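Local coordinates for Anapc5 protein (Xenopus laevis, PDB 5BPZ) that serves as a subunit of the anaphase-promoting complex (APC/C) of the cell cycle, probably in a structural role, seen here as its helical N-terminal domain, at residues 29-41 / 130-142. Numbering follows the deposited sequence.
Sequences WVTPYKISVLVLL and VGLFLRHMILAYN
Phe133 and Met137 carry the packing of helix 130-142 against segment 29-41, whose helix 32-41 crosses it at -131° with the axes 11.3 Å apart at closest approach. The ring of Phe133 is a knob in a hole lined by Lys34, Val37, Leu38 and Leu41; its CG lies anti to the backbone N (chi1 -174°), which sends the ring out to helix 32-41. Lys34 CD meets the ring edge near its plane, 3.7 Å from Phe133 CE1, while Leu38 CD2 comes within 3.7 Å of Phe133 CE2. An alanine in place of Phe133 would probably leave a gap among these four side chains and let the aliphatic part of Lys34 shift. Met137, bent at chi2 and chi3, lays its SD 3.7 Å from Lys34 CB and holds CE over one face of Trp29, a CH-pi contact 4.1 Å from the centroid of the six-membered ring. Beside it, Val30 CG2 packs 3.7 Å from Ala140 CB, and Val30 also touches Leu152 of helix 146-164. At the far end Leu41 CD2 meets both methyls of Val130. With no hydrogen bond across it, this join between helix 32-46 and helix 129-142 rests on apolar shape fit.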
# COMPACT_ATOMS: atom_id res chain seq x y z
N TRP A 29 -11.69 8.62 -2.84
CA TRP A 29 -10.98 7.78 -3.81
C TRP A 29 -9.84 6.97 -3.16
O TRP A 29 -9.58 5.85 -3.58
CB TRP A 29 -10.49 8.61 -5.01
CG TRP A 29 -9.97 7.81 -6.17
CD1 TRP A 29 -10.36 6.55 -6.55
CD2 TRP A 29 -9.03 8.25 -7.16
NE1 TRP A 29 -9.66 6.16 -7.67
CE2 TRP A 29 -8.86 7.18 -8.07
CE3 TRP A 29 -8.31 9.44 -7.36
CZ2 TRP A 29 -7.99 7.28 -9.17
CZ3 TRP A 29 -7.45 9.53 -8.44
CH2 TRP A 29 -7.29 8.45 -9.33
N VAL A 30 -9.19 7.55 -2.13
CA VAL A 30 -8.13 6.89 -1.37
C VAL A 30 -8.82 5.94 -0.39
O VAL A 30 -9.62 6.39 0.42
CB VAL A 30 -7.20 7.90 -0.64
CG1 VAL A 30 -6.12 7.18 0.17
CG2 VAL A 30 -6.56 8.88 -1.61
N THR A 31 -8.55 4.63 -0.50
CA THR A 31 -9.14 3.61 0.36
C THR A 31 -8.05 2.76 1.05
O THR A 31 -6.90 2.79 0.58
CB THR A 31 -10.08 2.69 -0.46
OG1 THR A 31 -9.35 2.11 -1.54
CG2 THR A 31 -11.34 3.40 -0.97
N PRO A 32 -8.37 1.97 2.11
CA PRO A 32 -7.34 1.10 2.73
C PRO A 32 -6.66 0.12 1.75
O PRO A 32 -5.49 -0.20 1.95
CB PRO A 32 -8.10 0.36 3.83
CG PRO A 32 -9.33 1.15 4.08
CD PRO A 32 -9.68 1.83 2.79
N TYR A 33 -7.37 -0.33 0.69
CA TYR A 33 -6.77 -1.20 -0.33
C TYR A 33 -5.67 -0.42 -1.10
O TYR A 33 -4.59 -0.97 -1.34
CB TYR A 33 -7.83 -1.72 -1.33
CG TYR A 33 -7.21 -2.31 -2.58
CD1 TYR A 33 -6.62 -3.57 -2.56
CD2 TYR A 33 -7.16 -1.59 -3.77
CE1 TYR A 33 -6.01 -4.10 -3.69
CE2 TYR A 33 -6.55 -2.11 -4.91
CZ TYR A 33 -5.98 -3.37 -4.87
OH TYR A 33 -5.37 -3.90 -5.98
N LYS A 34 -5.98 0.84 -1.49
CA LYS A 34 -5.06 1.72 -2.23
C LYS A 34 -3.81 2.01 -1.40
O LYS A 34 -2.72 2.03 -1.96
CB LYS A 34 -5.75 3.03 -2.64
CG LYS A 34 -6.92 2.85 -3.62
CD LYS A 34 -6.51 3.02 -5.08
CE LYS A 34 -7.64 3.54 -5.94
NZ LYS A 34 -8.74 2.56 -6.10
N ILE A 35 -3.97 2.18 -0.06
CA ILE A 35 -2.88 2.40 0.91
C ILE A 35 -1.97 1.17 0.92
O ILE A 35 -0.75 1.29 0.87
CB ILE A 35 -3.47 2.72 2.32
CG1 ILE A 35 -4.13 4.13 2.33
CG2 ILE A 35 -2.40 2.61 3.41
CD1 ILE A 35 -5.06 4.41 3.60
N SER A 36 -2.59 -0.01 0.94
CA SER A 36 -1.92 -1.31 0.93
C SER A 36 -1.09 -1.50 -0.36
O SER A 36 0.00 -2.06 -0.31
CB SER A 36 -2.95 -2.42 1.12
OG SER A 36 -3.66 -2.19 2.32
N VAL A 37 -1.59 -0.97 -1.48
CA VAL A 37 -0.89 -1.00 -2.77
C VAL A 37 0.34 -0.05 -2.71
O VAL A 37 1.42 -0.42 -3.17
CB VAL A 37 -1.83 -0.71 -3.96
CG1 VAL A 37 -1.05 -0.58 -5.26
CG2 VAL A 37 -2.88 -1.82 -4.08
N LEU A 38 0.18 1.12 -2.07
CA LEU A 38 1.27 2.07 -1.85
C LEU A 38 2.35 1.43 -0.99
O LEU A 38 3.52 1.55 -1.32
CB LEU A 38 0.76 3.38 -1.21
CG LEU A 38 -0.17 4.26 -2.06
CD1 LEU A 38 -0.76 5.37 -1.22
CD2 LEU A 38 0.56 4.85 -3.29
N VAL A 39 1.95 0.71 0.09
CA VAL A 39 2.84 -0.04 1.01
C VAL A 39 3.60 -1.09 0.16
O VAL A 39 4.81 -1.22 0.30
CB VAL A 39 2.04 -0.70 2.17
CG1 VAL A 39 2.86 -1.76 2.89
CG2 VAL A 39 1.52 0.35 3.16
N LEU A 40 2.87 -1.81 -0.71
CA LEU A 40 3.47 -2.80 -1.60
C LEU A 40 4.50 -2.16 -2.54
O LEU A 40 5.60 -2.69 -2.69
CB LEU A 40 2.39 -3.57 -2.37
CG LEU A 40 2.86 -4.44 -3.54
CD1 LEU A 40 3.74 -5.59 -3.06
CD2 LEU A 40 1.69 -4.95 -4.31
N LEU A 41 4.15 -1.01 -3.15
CA LEU A 41 5.07 -0.31 -4.04
C LEU A 41 6.31 0.14 -3.29
O LEU A 41 7.42 -0.05 -3.78
CB LEU A 41 4.39 0.87 -4.76
CG LEU A 41 3.36 0.49 -5.83
CD1 LEU A 41 2.48 1.70 -6.18
CD2 LEU A 41 4.05 -0.07 -7.08
N VAL A 130 2.81 3.65 -12.30
CA VAL A 130 3.20 3.73 -10.89
C VAL A 130 3.31 5.20 -10.49
O VAL A 130 2.73 5.60 -9.49
CB VAL A 130 4.49 2.91 -10.56
CG1 VAL A 130 4.99 3.18 -9.14
CG2 VAL A 130 4.27 1.42 -10.77
N GLY A 131 4.02 5.98 -11.31
CA GLY A 131 4.22 7.41 -11.13
C GLY A 131 2.92 8.19 -11.05
O GLY A 131 2.76 9.00 -10.13
N LEU A 132 1.98 7.91 -11.97
CA LEU A 132 0.66 8.54 -11.99
C LEU A 132 -0.17 8.10 -10.79
O LEU A 132 -0.88 8.93 -10.22
CB LEU A 132 -0.09 8.27 -13.30
CG LEU A 132 0.35 9.12 -14.49
CD1 LEU A 132 0.07 8.41 -15.80
CD2 LEU A 132 -0.30 10.50 -14.47
N PHE A 133 -0.03 6.83 -10.38
CA PHE A 133 -0.72 6.27 -9.21
C PHE A 133 -0.22 6.93 -7.92
O PHE A 133 -1.04 7.27 -7.07
CB PHE A 133 -0.57 4.73 -9.15
CG PHE A 133 -1.36 4.07 -8.05
CD1 PHE A 133 -2.71 3.78 -8.22
CD2 PHE A 133 -0.77 3.74 -6.83
CE1 PHE A 133 -3.46 3.18 -7.20
CE2 PHE A 133 -1.52 3.15 -5.81
CZ PHE A 133 -2.85 2.87 -6.00
N LEU A 134 1.11 7.09 -7.77
CA LEU A 134 1.72 7.72 -6.60
C LEU A 134 1.26 9.17 -6.50
O LEU A 134 0.81 9.59 -5.44
CB LEU A 134 3.26 7.63 -6.65
CG LEU A 134 3.89 6.26 -6.38
CD1 LEU A 134 5.33 6.24 -6.83
CD2 LEU A 134 3.83 5.88 -4.90
N ARG A 135 1.30 9.89 -7.64
CA ARG A 135 0.86 11.27 -7.80
C ARG A 135 -0.62 11.43 -7.42
O ARG A 135 -0.93 12.21 -6.52
CB ARG A 135 1.11 11.73 -9.26
CG ARG A 135 0.89 13.22 -9.46
CD ARG A 135 0.68 13.61 -10.91
NE ARG A 135 -0.02 14.89 -11.00
CZ ARG A 135 0.58 16.08 -10.96
NH1 ARG A 135 1.90 16.17 -10.85
NH2 ARG A 135 -0.14 17.19 -11.04
N HIS A 136 -1.52 10.68 -8.09
CA HIS A 136 -2.96 10.74 -7.84
C HIS A 136 -3.36 10.32 -6.42
O HIS A 136 -4.35 10.85 -5.92
CB HIS A 136 -3.76 9.96 -8.89
CG HIS A 136 -3.69 10.58 -10.26
ND1 HIS A 136 -3.33 9.83 -11.37
CD2 HIS A 136 -3.92 11.85 -10.65
CE1 HIS A 136 -3.36 10.67 -12.39
NE2 HIS A 136 -3.71 11.90 -12.01
N MET A 137 -2.59 9.42 -5.77
CA MET A 137 -2.88 9.02 -4.38
C MET A 137 -2.47 10.12 -3.40
O MET A 137 -3.26 10.45 -2.51
CB MET A 137 -2.24 7.68 -3.99
CG MET A 137 -2.98 6.47 -4.53
SD MET A 137 -4.69 6.32 -3.93
CE MET A 137 -5.60 6.71 -5.48
N ILE A 138 -1.24 10.69 -3.55
CA ILE A 138 -0.71 11.75 -2.70
C ILE A 138 -1.54 13.04 -2.87
O ILE A 138 -1.79 13.72 -1.88
CB ILE A 138 0.84 11.98 -2.86
CG1 ILE A 138 1.66 10.67 -2.63
CG2 ILE A 138 1.37 13.13 -1.98
CD1 ILE A 138 1.69 10.06 -1.18
N LEU A 139 -1.98 13.35 -4.11
CA LEU A 139 -2.81 14.53 -4.38
C LEU A 139 -4.18 14.38 -3.74
O LEU A 139 -4.59 15.27 -2.99
CB LEU A 139 -2.95 14.83 -5.88
CG LEU A 139 -1.77 15.48 -6.61
CD1 LEU A 139 -2.03 15.51 -8.10
CD2 LEU A 139 -1.50 16.90 -6.11
N ALA A 140 -4.89 13.25 -4.00
CA ALA A 140 -6.22 12.98 -3.43
C ALA A 140 -6.16 12.91 -1.91
O ALA A 140 -7.12 13.34 -1.26
CB ALA A 140 -6.81 11.71 -4.01
N TYR A 141 -5.02 12.44 -1.35
CA TYR A 141 -4.79 12.39 0.10
C TYR A 141 -4.71 13.80 0.67
O TYR A 141 -5.38 14.07 1.67
CB TYR A 141 -3.52 11.60 0.47
CG TYR A 141 -3.23 11.60 1.96
CD1 TYR A 141 -3.98 10.82 2.84
CD2 TYR A 141 -2.23 12.41 2.50
CE1 TYR A 141 -3.74 10.84 4.21
CE2 TYR A 141 -1.98 12.43 3.88
CZ TYR A 141 -2.73 11.63 4.73
OH TYR A 141 -2.49 11.64 6.08
N ASN A 142 -3.89 14.69 0.07
CA ASN A 142 -3.67 16.08 0.50
C ASN A 142 -4.93 16.95 0.40
O ASN A 142 -5.10 17.86 1.21
CB ASN A 142 -2.49 16.72 -0.24
CG ASN A 142 -1.13 16.13 0.08
OD1 ASN A 142 -0.77 15.89 1.24
ND2 ASN A 142 -0.31 15.96 -0.94